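Local coordinates for protein putative S41 protease (Bacteroides fragilis NCTC 9343, PDB 3K50) that is a putative serine peptidase of family S41 that probably hydrolyses peptide bonds and carries a PDZ domain, at residues Q25-Y30 with A52-D57; L138-Y143 with G161-P166; L171-V176 with M193-K198; N225-D230 with L288-V293; N256-L261 with D274-P279. One frame throughout, in Å; residues are numbered along the deposited sequence.

The five contacts sample the separate parts of an S41-type chain. Interaction 1 belongs to the N-terminal domain and interaction 2 to the PDZ-like domain; their centres lie about 47 Å apart, on opposite sides of the chain's centre. Interactions 3, 4 and 5 reach the peptidase part. Interactions 3 and 4 touch, because strands 187-194 and 226-230 are neighbours in one mixed sheet: Tyr194 N probably bonds to Asp230 O at 3.3 Å. Interaction 5 is a hairpin formed by chain that runs between the two segments of interaction 4, and the nearest atoms of these two contacts are about 9 Å apart. Interactions 1 and 5 also approach to about 9 Å between nearest atoms.

Interaction 1 of 5, residues Q25-Y30 with A52-D57; sequences QEYLWY and AVASMD
The Tyr27 hydroxyl plugs into the turn of segment 52-57 and makes two hydrogen bonds there. Its OH donates to Asp57 OD2 at 2.6 Å, on the anti lone pair of that oxygen. It also accepts from Ala54 N at 3.1 Å, with an N-H...O angle of 162°. Both partners sit at the ring edge, near its plane, and ring and carboxylate are nearly coplanar, 27° apart. The two bonds fix the buried hydroxyl. Ala54 CB packs beside it, 3.7 Å from Trp29 CB. This half is tight; the other is looser and more exposed. There the selenomethionine Met56 lies against Trp29, its CB 4.0 Å from CZ2 and CH2. Its CE is modelled over one face of the five-membered ring, but this close approach is doubtful. Leu28 CD2 lies on the opposite face. Trp29 CZ3 rests 3.8 Å from Asp57 CA. Each segment makes a type I turn, Tyr27 to Tyr30 and Ala54 to Asp57, so the contact joins two turns that follow helices 18-26 and 45-52. Asp57 OD2 has a second partner in Ser61 OG. Strand 342-352 packs on Tyr27 through Leu346, and Val330 of strand 330-336 touches Trp29.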
# COMPACT_ATOMS: atom_id res chain seq x y z
N GLN A 25 -0.05 -16.58 23.33
CA GLN A 25 -0.21 -15.47 24.24
C GLN A 25 -0.82 -14.25 23.57
O GLN A 25 -1.71 -13.62 24.14
CB GLN A 25 1.15 -15.09 24.88
CG GLN A 25 1.13 -13.75 25.72
CD GLN A 25 0.07 -13.68 26.87
OE1 GLN A 25 -0.57 -12.64 27.08
NE2 GLN A 25 -0.12 -14.79 27.61
N GLU A 26 -0.37 -13.93 22.35
CA GLU A 26 -0.68 -12.65 21.73
C GLU A 26 -1.69 -12.62 20.58
O GLU A 26 -2.15 -11.56 20.22
CB GLU A 26 0.60 -12.08 21.12
CG GLU A 26 1.79 -11.97 22.04
CD GLU A 26 1.66 -10.90 23.10
OE1 GLU A 26 0.73 -10.10 23.04
OE2 GLU A 26 2.52 -10.85 24.00
N TYR A 27 -1.99 -13.77 20.00
CA TYR A 27 -2.87 -13.87 18.86
C TYR A 27 -4.32 -13.52 19.19
O TYR A 27 -4.86 -14.02 20.17
CB TYR A 27 -2.85 -15.31 18.36
CG TYR A 27 -3.45 -15.62 16.99
CD1 TYR A 27 -3.34 -14.74 15.92
CD2 TYR A 27 -3.94 -16.88 16.73
CE1 TYR A 27 -3.84 -15.08 14.65
CE2 TYR A 27 -4.40 -17.27 15.43
CZ TYR A 27 -4.33 -16.36 14.40
OH TYR A 27 -4.73 -16.70 13.13
N LEU A 28 -4.94 -12.69 18.33
CA LEU A 28 -6.34 -12.33 18.48
C LEU A 28 -7.17 -13.58 18.62
O LEU A 28 -8.02 -13.67 19.52
CB LEU A 28 -6.89 -11.53 17.29
CG LEU A 28 -8.35 -11.07 17.35
CD1 LEU A 28 -8.65 -10.13 18.53
CD2 LEU A 28 -8.77 -10.44 16.04
N TRP A 29 -6.89 -14.55 17.76
CA TRP A 29 -7.69 -15.76 17.66
C TRP A 29 -7.03 -16.98 18.29
O TRP A 29 -7.10 -18.09 17.79
CB TRP A 29 -7.96 -16.02 16.16
CG TRP A 29 -8.82 -14.99 15.47
CD1 TRP A 29 -10.01 -14.51 15.93
CD2 TRP A 29 -8.64 -14.37 14.17
NE1 TRP A 29 -10.52 -13.61 15.07
CE2 TRP A 29 -9.73 -13.50 13.98
CE3 TRP A 29 -7.65 -14.41 13.20
CZ2 TRP A 29 -9.89 -12.73 12.83
CZ3 TRP A 29 -7.80 -13.64 12.06
CH2 TRP A 29 -8.90 -12.81 11.88
N TYR A 30 -6.37 -16.80 19.41
CA TYR A 30 -5.65 -17.92 20.02
C TYR A 30 -6.61 -19.08 20.33
O TYR A 30 -6.24 -20.22 20.28
CB TYR A 30 -4.90 -17.47 21.28
CG TYR A 30 -5.75 -17.25 22.51
CD1 TYR A 30 -6.34 -16.04 22.78
CD2 TYR A 30 -5.99 -18.30 23.41
CE1 TYR A 30 -7.17 -15.88 23.89
CE2 TYR A 30 -6.80 -18.14 24.53
CZ TYR A 30 -7.38 -16.94 24.78
OH TYR A 30 -8.19 -16.79 25.89
N ALA A 52 -0.90 -23.30 11.98
CA ALA A 52 -1.34 -22.82 13.31
C ALA A 52 -2.39 -21.71 13.30
O ALA A 52 -3.09 -21.51 14.28
CB ALA A 52 -0.12 -22.31 14.10
N VAL A 53 -2.49 -20.95 12.23
CA VAL A 53 -3.47 -19.87 12.20
C VAL A 53 -4.90 -20.40 12.28
O VAL A 53 -5.16 -21.53 11.97
CB VAL A 53 -3.37 -18.99 10.93
CG1 VAL A 53 -2.05 -18.16 10.94
CG2 VAL A 53 -3.56 -19.85 9.68
N ALA A 54 -5.80 -19.54 12.71
CA ALA A 54 -7.23 -19.75 12.72
C ALA A 54 -7.69 -19.71 11.27
O ALA A 54 -7.08 -19.04 10.46
CB ALA A 54 -7.90 -18.64 13.50
N SER A 55 -8.77 -20.41 10.94
CA SER A 55 -9.27 -20.42 9.56
C SER A 55 -9.69 -19.05 9.06
O SER A 55 -9.70 -18.84 7.86
CB SER A 55 -10.42 -21.38 9.40
OG SER A 55 -10.01 -22.67 9.78
N MSE A 56 -9.98 -18.13 9.98
CA MSE A 56 -10.37 -16.76 9.61
C MSE A 56 -9.18 -15.98 9.10
O MSE A 56 -9.36 -14.98 8.43
CB MSE A 56 -10.97 -16.01 10.79
CG MSE A 56 -12.28 -16.61 11.37
SE MSE A 56 -12.01 -17.96 12.66
CE MSE A 56 -11.28 -16.91 14.26
N ASP A 57 -7.97 -16.47 9.38
CA ASP A 57 -6.73 -15.75 9.03
C ASP A 57 -6.33 -16.05 7.59
O ASP A 57 -5.48 -16.88 7.36
CB ASP A 57 -5.63 -16.18 10.00
CG ASP A 57 -4.51 -15.17 10.11
OD1 ASP A 57 -4.14 -14.53 9.09
OD2 ASP A 57 -3.99 -15.06 11.24

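Interaction 2 of 5, residues L138-Y143 with G161-P166; sequences LQIGVY and GETTMP
Leu138 CG stands anti to its carbonyl carbon (chi1 -53°) and chi2 (-178°) carries CD1 outward, while the Met165 chain is extended to SE, then bent at chi3 (58°). These turns bring Leu138 CD1 within 4.0 Å of CE of the selenomethionine Met165, the two chains crossing at an oblique angle. On the same face of the sheet Ile140 CG1 meets Thr163 CG2, also at 4.0 Å. Gln139 and Glu162 project from the other face, and Glu162 CG lies 4.2 Å from Gln139 CA. The backbones pair as antiparallel strands. Leu138 and Thr163 form a hydrogen-bonded pair: Leu138 N donates to Thr163 O at 2.8 Å and Thr163 N returns a bond to Leu138 O at 3.0 Å. Ile140 N gives Gly161 O a nearly straight bond of 2.9 Å. The return bond, Gly161 N to Ile140 O, is weak at 3.4 Å. Between these pairs Glu162 CA sits 3.1 Å from Leu138 O in a CA-H...O contact. Thr163 OG1 is held by Ala106 O. The two strands make a hairpin at one border of the five-stranded antiparallel sheet of the PDZ-like domain. Strand 113-117 flanks 136-146 on its other side, and Pro102 of helix 102-105 packs on Met165.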
# COMPACT_ATOMS: atom_id res chain seq x y z
N LEU A 138 18.92 0.12 -21.77
CA LEU A 138 17.52 -0.18 -22.01
C LEU A 138 16.95 0.48 -23.25
O LEU A 138 17.28 1.64 -23.54
CB LEU A 138 16.70 0.31 -20.80
CG LEU A 138 17.11 -0.14 -19.38
CD1 LEU A 138 16.14 0.41 -18.30
CD2 LEU A 138 17.24 -1.68 -19.25
N GLN A 139 16.14 -0.25 -24.01
CA GLN A 139 15.31 0.36 -25.05
C GLN A 139 13.96 0.61 -24.34
O GLN A 139 13.45 -0.27 -23.70
CB GLN A 139 15.11 -0.53 -26.27
CG GLN A 139 14.27 0.12 -27.37
CD GLN A 139 14.16 -0.72 -28.63
OE1 GLN A 139 13.67 -1.85 -28.60
NE2 GLN A 139 14.61 -0.16 -29.76
N ILE A 140 13.44 1.82 -24.46
CA ILE A 140 12.24 2.26 -23.78
C ILE A 140 11.17 2.61 -24.80
O ILE A 140 11.51 3.13 -25.88
CB ILE A 140 12.55 3.56 -22.92
CG1 ILE A 140 13.56 3.27 -21.80
CG2 ILE A 140 11.28 4.21 -22.29
CD1 ILE A 140 13.18 2.19 -20.90
N GLY A 141 9.90 2.35 -24.47
CA GLY A 141 8.79 2.69 -25.36
C GLY A 141 7.64 3.36 -24.63
O GLY A 141 7.73 3.57 -23.43
N VAL A 142 6.58 3.70 -25.38
CA VAL A 142 5.34 4.25 -24.84
C VAL A 142 4.17 3.65 -25.61
O VAL A 142 4.36 3.17 -26.74
CB VAL A 142 5.26 5.77 -24.94
CG1 VAL A 142 6.31 6.42 -24.03
CG2 VAL A 142 5.42 6.22 -26.40
N TYR A 143 3.01 3.56 -24.99
CA TYR A 143 1.82 3.06 -25.67
C TYR A 143 1.29 4.20 -26.53
O TYR A 143 1.09 5.31 -26.04
CB TYR A 143 0.76 2.62 -24.68
CG TYR A 143 -0.47 2.01 -25.30
CD1 TYR A 143 -0.50 0.67 -25.70
CD2 TYR A 143 -1.64 2.76 -25.45
CE1 TYR A 143 -1.66 0.09 -26.28
CE2 TYR A 143 -2.80 2.19 -26.01
CZ TYR A 143 -2.80 0.85 -26.43
OH TYR A 143 -3.96 0.31 -26.98
N GLY A 161 13.18 5.54 -27.52
CA GLY A 161 14.57 5.84 -27.20
C GLY A 161 15.29 4.81 -26.37
O GLY A 161 14.88 3.65 -26.27
N GLU A 162 16.42 5.24 -25.81
CA GLU A 162 17.27 4.40 -24.97
C GLU A 162 17.84 5.16 -23.76
O GLU A 162 17.95 6.37 -23.74
CB GLU A 162 18.43 3.87 -25.78
CG GLU A 162 18.01 2.95 -26.95
CD GLU A 162 19.14 2.65 -27.94
OE1 GLU A 162 20.07 3.48 -28.11
OE2 GLU A 162 19.06 1.58 -28.58
N THR A 163 18.18 4.42 -22.71
CA THR A 163 18.81 5.03 -21.58
C THR A 163 19.69 4.00 -20.90
O THR A 163 19.56 2.77 -21.13
CB THR A 163 17.78 5.57 -20.59
OG1 THR A 163 18.46 6.28 -19.56
CG2 THR A 163 16.98 4.42 -19.97
N THR A 164 20.60 4.53 -20.07
CA THR A 164 21.50 3.72 -19.25
C THR A 164 21.02 3.75 -17.82
O THR A 164 20.87 4.84 -17.26
CB THR A 164 22.91 4.29 -19.30
OG1 THR A 164 23.32 4.30 -20.67
CG2 THR A 164 23.88 3.44 -18.46
N MSE A 165 20.76 2.57 -17.25
CA MSE A 165 20.29 2.47 -15.88
C MSE A 165 21.43 2.02 -14.99
O MSE A 165 22.02 0.97 -15.22
CB MSE A 165 19.12 1.48 -15.73
CG MSE A 165 18.53 1.55 -14.37
SE MSE A 165 16.85 0.67 -14.24
CE MSE A 165 17.40 -1.11 -14.79
N PRO A 166 21.73 2.78 -13.93
CA PRO A 166 22.84 2.36 -13.07
C PRO A 166 22.54 1.08 -12.30
O PRO A 166 21.38 0.62 -12.28
CB PRO A 166 23.03 3.55 -12.10
CG PRO A 166 22.13 4.63 -12.56
CD PRO A 166 21.09 4.03 -13.48

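Interaction 3 of 5, residues L171-V176 with M193-K198; sequences LVDKPV and MYNEFK
The start of the outer hairpin of the mixed sheet, where the linker from strand 154-165 runs into strand 176-184, is pinned here by Pro175 against the end of strand 187-194. Pro175 O accepts a hydrogen bond from Asn195 N at 2.8 Å. The same oxygen has Tyr194 CA 3.4 Å away in a CA-H...O contact. The proline ring packs against the Tyr194 ring and the backbone of Glu196 and Lys198. Its CB is 3.8 Å from Tyr194 CE1 and only 3.1 Å from Glu196 O, while CG faces Lys198 O. Val176 and Tyr194 form an antiparallel non-hydrogen-bonded pair, and Val176 CG2 meets the edge of the tyrosine ring. This pair extends the pairing of strands 176-184 and 187-194, at the border of the sheet in the peptidase part of the chain. Phe197 centres an inverse gamma turn, and Tyr194 CE2 lies over the centre of one face of its ring. Two waters bridge the segments on the Asp173 side. Water 1 donates to Asp173 OD2 at 2.6 Å and accepts from Asn195 ND2 at 3.2 Å. Water 2 donates to both Asp173 O and Glu196 OE1. Asp173 OD2 is also bonded by Tyr96 OH, which ties this linker to strand 90-97.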
# COMPACT_ATOMS: atom_id res chain seq x y z
N LEU A 171 17.59 0.54 -1.40
CA LEU A 171 16.82 1.80 -1.41
C LEU A 171 15.79 1.92 -0.31
O LEU A 171 15.25 0.92 0.18
CB LEU A 171 16.04 1.92 -2.73
CG LEU A 171 16.85 1.85 -4.02
CD1 LEU A 171 15.91 1.65 -5.21
CD2 LEU A 171 17.78 3.05 -4.20
N VAL A 172 15.51 3.15 0.06
CA VAL A 172 14.49 3.43 1.03
C VAL A 172 13.44 4.29 0.33
O VAL A 172 13.76 5.36 -0.19
CB VAL A 172 15.06 4.16 2.22
CG1 VAL A 172 13.91 4.76 3.07
CG2 VAL A 172 15.88 3.18 3.04
N ASP A 173 12.22 3.79 0.28
CA ASP A 173 11.14 4.51 -0.40
C ASP A 173 10.29 5.27 0.62
O ASP A 173 9.80 4.70 1.58
CB ASP A 173 10.26 3.54 -1.21
CG ASP A 173 9.23 4.27 -2.08
OD1 ASP A 173 9.57 5.34 -2.60
OD2 ASP A 173 8.08 3.82 -2.25
N LYS A 174 10.10 6.56 0.38
CA LYS A 174 9.32 7.46 1.27
C LYS A 174 7.78 7.38 1.03
O LYS A 174 7.31 7.37 -0.10
CB LYS A 174 9.86 8.89 1.11
CG LYS A 174 11.32 9.00 1.68
CD LYS A 174 11.96 10.41 1.56
N PRO A 175 6.98 7.30 2.11
CA PRO A 175 5.53 7.19 1.87
C PRO A 175 4.83 8.33 1.11
O PRO A 175 3.90 8.04 0.33
CB PRO A 175 4.94 7.12 3.28
CG PRO A 175 6.07 6.75 4.16
CD PRO A 175 7.30 7.25 3.53
N VAL A 176 5.23 9.59 1.34
CA VAL A 176 4.63 10.73 0.63
C VAL A 176 5.25 10.73 -0.75
O VAL A 176 6.31 11.34 -0.99
CB VAL A 176 4.86 12.04 1.33
CG1 VAL A 176 4.34 13.19 0.49
CG2 VAL A 176 4.20 12.04 2.71
N MSE A 193 -0.58 10.93 -3.23
CA MSE A 193 -0.19 9.53 -3.43
C MSE A 193 0.64 9.13 -2.19
O MSE A 193 1.81 9.47 -2.09
CB MSE A 193 0.57 9.38 -4.75
CG MSE A 193 0.60 8.00 -5.27
SE MSE A 193 1.36 6.54 -4.19
CE MSE A 193 0.82 5.10 -5.40
N TYR A 194 -0.02 8.44 -1.23
CA TYR A 194 0.55 8.06 0.07
C TYR A 194 0.69 6.56 0.06
O TYR A 194 -0.32 5.85 0.06
CB TYR A 194 -0.37 8.49 1.21
CG TYR A 194 0.15 8.20 2.62
CD1 TYR A 194 1.22 8.87 3.12
CD2 TYR A 194 -0.52 7.33 3.47
CE1 TYR A 194 1.69 8.64 4.46
CE2 TYR A 194 -0.09 7.09 4.78
CZ TYR A 194 1.00 7.75 5.27
OH TYR A 194 1.42 7.54 6.56
N ASN A 195 1.91 6.06 0.07
CA ASN A 195 2.10 4.63 -0.27
C ASN A 195 2.34 3.64 0.85
O ASN A 195 2.36 2.47 0.60
CB ASN A 195 3.23 4.50 -1.32
CG ASN A 195 3.04 3.31 -2.26
OD1 ASN A 195 1.95 3.08 -2.74
ND2 ASN A 195 4.09 2.55 -2.48
N GLU A 196 2.50 4.12 2.08
CA GLU A 196 2.79 3.25 3.19
C GLU A 196 2.54 3.98 4.48
O GLU A 196 2.93 5.13 4.62
CB GLU A 196 4.27 2.80 3.13
CG GLU A 196 4.57 1.74 4.07
CD GLU A 196 6.04 1.37 4.14
OE1 GLU A 196 6.90 2.07 3.57
OE2 GLU A 196 6.32 0.36 4.82
N PHE A 197 1.82 3.33 5.41
CA PHE A 197 1.59 3.91 6.73
C PHE A 197 2.83 3.63 7.60
O PHE A 197 2.85 2.69 8.41
CB PHE A 197 0.29 3.35 7.35
CG PHE A 197 -0.96 3.81 6.63
CD1 PHE A 197 -1.33 3.24 5.45
CD2 PHE A 197 -1.75 4.82 7.15
CE1 PHE A 197 -2.46 3.69 4.78
CE2 PHE A 197 -2.87 5.26 6.49
CZ PHE A 197 -3.22 4.70 5.29
N LYS A 198 3.82 4.48 7.47
CA LYS A 198 5.08 4.33 8.17
C LYS A 198 5.50 5.71 8.68
O LYS A 198 5.51 6.66 7.92
CB LYS A 198 6.10 3.74 7.19
CG LYS A 198 7.34 3.18 7.88
CD LYS A 198 8.27 2.59 6.87
CE LYS A 198 9.54 2.08 7.49
NZ LYS A 198 10.39 1.54 6.40
O HOH W 1 6.49 2.94 -0.40
O HOH W 2 7.12 3.93 1.91

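Interaction 4 of 5, residues N225-D230 with L288-V293; sequences NEFVLD and LNLSTV
The Phe227 ring meets three branched side chains of segment 288-293, each at a slant to its plane. Leu288 CD1 is 3.8 Å from Phe227 CD2, and Val293 CG2 is 4.2 Å from Phe227 CD1. Leu290 CD1 touches nearer the backbone, 3.6 Å from Phe227 CB. Leu229 CB lies at the ring edge, in its plane. Outside the segments Phe219 meets this ring edge-to-face, and Phe216 meets it with planes about 25° apart. Leu288 and Leu290 cross the phenylalanine at about a right angle, whereas Val293 lies beside it and points the same way. No direct hydrogen bond joins the segments; waters bridge them instead. Water 4 accepts from Phe227 N and donates to Thr292 O at 2.7 Å and to Glu226 OE1 at 2.8 Å. The other carboxylate oxygen, OE2, pairs with Lys187. Water 3 links Asn225 O to Ser291 N. Beyond the waters the strands pair directly, through Phe227 and Tyr294. These are adjacent parallel strands, 226-230 and 292-297, in the core sheet of the ClpP/crotonase-like fold.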
# COMPACT_ATOMS: atom_id res chain seq x y z
N ASN A 225 -10.37 22.29 -1.15
CA ASN A 225 -11.75 22.02 -0.70
C ASN A 225 -12.29 20.68 -1.25
O ASN A 225 -13.42 20.34 -0.99
CB ASN A 225 -12.70 23.17 -1.04
CG ASN A 225 -12.51 23.70 -2.44
OD1 ASN A 225 -12.51 22.92 -3.43
ND2 ASN A 225 -12.35 25.04 -2.55
N GLU A 226 -11.47 19.95 -2.00
CA GLU A 226 -11.80 18.58 -2.42
C GLU A 226 -10.49 17.79 -2.28
O GLU A 226 -9.42 18.38 -2.24
CB GLU A 226 -12.33 18.46 -3.87
CG GLU A 226 -13.64 19.15 -4.16
CD GLU A 226 -14.92 18.53 -3.59
OE1 GLU A 226 -15.00 17.33 -3.24
OE2 GLU A 226 -15.91 19.26 -3.61
N PHE A 227 -10.58 16.46 -2.22
CA PHE A 227 -9.37 15.65 -1.97
C PHE A 227 -9.41 14.23 -2.60
O PHE A 227 -10.39 13.49 -2.51
CB PHE A 227 -9.11 15.59 -0.46
CG PHE A 227 -7.69 15.27 -0.07
CD1 PHE A 227 -7.20 13.96 -0.12
CD2 PHE A 227 -6.85 16.25 0.40
CE1 PHE A 227 -5.89 13.67 0.24
CE2 PHE A 227 -5.56 15.97 0.78
CZ PHE A 227 -5.06 14.70 0.69
N VAL A 228 -8.32 13.89 -3.27
CA VAL A 228 -8.12 12.58 -3.85
C VAL A 228 -6.91 11.94 -3.13
O VAL A 228 -5.78 12.41 -3.28
CB VAL A 228 -7.86 12.65 -5.34
CG1 VAL A 228 -7.62 11.26 -5.90
CG2 VAL A 228 -9.02 13.35 -6.04
N LEU A 229 -7.18 10.95 -2.29
CA LEU A 229 -6.15 10.19 -1.57
C LEU A 229 -5.88 8.87 -2.35
O LEU A 229 -6.72 7.98 -2.39
CB LEU A 229 -6.64 9.91 -0.16
CG LEU A 229 -5.79 9.05 0.79
CD1 LEU A 229 -4.54 9.74 1.21
CD2 LEU A 229 -6.66 8.65 2.05
N ASP A 230 -4.69 8.77 -2.96
CA ASP A 230 -4.31 7.66 -3.80
C ASP A 230 -3.59 6.59 -2.95
O ASP A 230 -2.43 6.73 -2.60
CB ASP A 230 -3.46 8.22 -4.97
CG ASP A 230 -3.20 7.22 -6.06
OD1 ASP A 230 -3.41 6.01 -5.85
OD2 ASP A 230 -2.81 7.65 -7.18
N LEU A 288 -8.13 19.85 7.16
CA LEU A 288 -8.64 20.48 5.93
C LEU A 288 -10.16 20.71 5.92
O LEU A 288 -10.69 21.34 5.00
CB LEU A 288 -8.17 19.70 4.67
CG LEU A 288 -6.64 19.58 4.47
CD1 LEU A 288 -6.34 18.92 3.10
CD2 LEU A 288 -5.87 20.90 4.57
N ASN A 289 -10.83 20.26 6.98
CA ASN A 289 -12.23 20.42 7.12
C ASN A 289 -13.00 19.99 5.90
O ASN A 289 -13.85 20.74 5.41
CB ASN A 289 -12.55 21.88 7.43
CG ASN A 289 -14.01 22.12 7.84
OD1 ASN A 289 -14.69 21.28 8.41
ND2 ASN A 289 -14.48 23.26 7.51
N LEU A 290 -12.72 18.79 5.40
CA LEU A 290 -13.41 18.30 4.23
C LEU A 290 -14.67 17.55 4.58
O LEU A 290 -14.76 16.96 5.64
CB LEU A 290 -12.50 17.35 3.44
CG LEU A 290 -11.18 17.83 2.87
CD1 LEU A 290 -10.30 16.58 2.76
CD2 LEU A 290 -11.37 18.61 1.53
N SER A 291 -15.60 17.47 3.63
CA SER A 291 -16.89 16.72 3.79
C SER A 291 -16.96 15.43 2.93
O SER A 291 -17.75 14.55 3.20
CB SER A 291 -18.05 17.68 3.43
OG SER A 291 -17.89 18.15 2.06
N THR A 292 -16.12 15.38 1.89
CA THR A 292 -16.01 14.28 0.94
C THR A 292 -14.53 14.02 0.66
O THR A 292 -13.72 14.95 0.64
CB THR A 292 -16.69 14.65 -0.39
OG1 THR A 292 -18.05 15.00 -0.15
CG2 THR A 292 -16.66 13.46 -1.39
N VAL A 293 -14.18 12.75 0.49
CA VAL A 293 -12.82 12.34 0.11
C VAL A 293 -12.97 11.22 -0.96
O VAL A 293 -13.87 10.42 -0.87
CB VAL A 293 -11.93 11.94 1.30
CG1 VAL A 293 -12.54 10.74 2.10
CG2 VAL A 293 -10.54 11.63 0.83
O HOH W 3 -15.33 18.23 0.66
O HOH W 4 -13.18 15.58 -1.98

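Interaction 5 of 5, residues N256-L261 with D274-P279; sequences NQLLAL and DLTFNP
Backbone hydrogen bonds carry most of this hairpin between Asn256-Leu261 and Asp274-Pro279. Leu275 O accepts twice, from Leu259 N at 2.7 Å and from Ala260 N at 3.0 Å, which marks a classic beta bulge. Leu275 N returns a bond to Ala260 O. Further along, Phe277 N donates to Gln257 O at 2.9 Å, and Asn256 N to Phe277 O at 2.7 Å. Among apolar contacts, Leu259 CD1 lies over one face of the Phe277 ring, 3.8 Å from its centroid, in a CH-pi contact. Leu259 chi2 (71°) sets CD1 there, and the two side chains cross at about a right angle. Leu258 CD2 rests on Asp274 CB at 3.8 Å. The polar side chains meet through water 5, 2.6 Å from Asn256 ND2 and 2.7 Å from Thr276 OG1. Asp274 OD1 is paired with Arg263. Thus the chemistry is divided: buried Leu259 packs on helices 239-249 and 304-312, and buried Phe277 on Leu312 of the latter, while the water-bridged polar groups lie at the more exposed margin.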
# COMPACT_ATOMS: atom_id res chain seq x y z
N ASN A 256 -12.07 15.16 18.28
CA ASN A 256 -12.24 14.50 19.58
C ASN A 256 -13.28 13.39 19.59
O ASN A 256 -13.42 12.72 20.58
CB ASN A 256 -12.47 15.49 20.73
CG ASN A 256 -11.34 16.48 20.90
OD1 ASN A 256 -11.56 17.69 21.08
ND2 ASN A 256 -10.14 15.98 20.95
N GLN A 257 -13.95 13.17 18.47
CA GLN A 257 -14.90 12.07 18.35
C GLN A 257 -14.15 10.76 18.15
O GLN A 257 -13.01 10.75 17.69
CB GLN A 257 -15.90 12.38 17.22
CG GLN A 257 -16.74 13.66 17.61
CD GLN A 257 -17.92 13.98 16.73
OE1 GLN A 257 -18.20 15.15 16.42
NE2 GLN A 257 -18.60 12.97 16.32
N LEU A 258 -14.81 9.65 18.47
CA LEU A 258 -14.21 8.33 18.32
C LEU A 258 -13.93 7.96 16.84
O LEU A 258 -14.76 8.15 15.98
CB LEU A 258 -15.13 7.24 18.95
CG LEU A 258 -15.15 7.19 20.50
CD1 LEU A 258 -16.35 6.31 20.96
CD2 LEU A 258 -13.79 6.73 21.16
N LEU A 259 -12.73 7.45 16.57
CA LEU A 259 -12.33 7.10 15.24
C LEU A 259 -12.22 5.58 15.08
O LEU A 259 -12.65 5.02 14.10
CB LEU A 259 -10.99 7.73 14.89
CG LEU A 259 -10.44 7.33 13.51
CD1 LEU A 259 -11.26 7.97 12.40
CD2 LEU A 259 -8.94 7.67 13.45
N ALA A 260 -11.52 4.95 16.01
CA ALA A 260 -11.29 3.50 15.97
C ALA A 260 -11.22 2.89 17.34
O ALA A 260 -10.72 3.52 18.31
CB ALA A 260 -10.02 3.17 15.17
N LEU A 261 -11.71 1.65 17.42
CA LEU A 261 -11.80 0.90 18.66
C LEU A 261 -10.97 -0.33 18.43
O LEU A 261 -11.37 -1.22 17.70
CB LEU A 261 -13.26 0.55 18.96
CG LEU A 261 -14.36 1.63 19.02
CD1 LEU A 261 -15.66 0.95 19.37
CD2 LEU A 261 -14.03 2.76 20.03
N ASP A 274 -8.88 3.27 22.36
CA ASP A 274 -9.92 4.08 21.70
C ASP A 274 -9.19 5.23 21.03
O ASP A 274 -8.72 6.17 21.72
CB ASP A 274 -10.96 4.66 22.71
CG ASP A 274 -11.90 3.61 23.27
OD1 ASP A 274 -11.94 2.59 22.64
OD2 ASP A 274 -12.66 3.78 24.26
N LEU A 275 -9.05 5.18 19.73
CA LEU A 275 -8.43 6.28 18.98
C LEU A 275 -9.51 7.28 18.60
O LEU A 275 -10.61 6.92 18.14
CB LEU A 275 -7.72 5.76 17.75
CG LEU A 275 -6.64 4.66 17.98
CD1 LEU A 275 -6.03 4.26 16.72
CD2 LEU A 275 -5.54 5.11 19.02
N THR A 276 -9.19 8.55 18.78
CA THR A 276 -10.05 9.62 18.36
C THR A 276 -9.47 10.45 17.21
O THR A 276 -8.30 10.30 16.84
CB THR A 276 -10.27 10.62 19.52
OG1 THR A 276 -9.02 11.32 19.80
CG2 THR A 276 -10.81 9.90 20.73
N PHE A 277 -10.32 11.31 16.64
CA PHE A 277 -9.85 12.35 15.77
C PHE A 277 -9.15 13.27 16.77
O PHE A 277 -9.80 13.96 17.55
CB PHE A 277 -10.99 13.06 15.04
CG PHE A 277 -11.71 12.23 13.99
CD1 PHE A 277 -11.19 12.07 12.73
CD2 PHE A 277 -12.96 11.73 14.23
CE1 PHE A 277 -11.87 11.35 11.75
CE2 PHE A 277 -13.63 11.04 13.29
CZ PHE A 277 -13.10 10.83 12.05
N ASN A 278 -7.82 13.26 16.80
CA ASN A 278 -7.07 13.95 17.87
C ASN A 278 -6.30 15.17 17.38
O ASN A 278 -5.22 15.03 16.82
CB ASN A 278 -6.13 12.93 18.53
CG ASN A 278 -5.41 13.46 19.74
OD1 ASN A 278 -5.46 14.66 20.11
ND2 ASN A 278 -4.71 12.55 20.39
N PRO A 279 -6.83 16.37 17.66
CA PRO A 279 -6.22 17.56 17.12
C PRO A 279 -4.82 17.88 17.64
O PRO A 279 -4.07 18.59 16.96
CB PRO A 279 -7.24 18.67 17.45
CG PRO A 279 -7.92 18.19 18.70
CD PRO A 279 -8.01 16.67 18.51
O HOH W 5 -9.11 13.59 21.22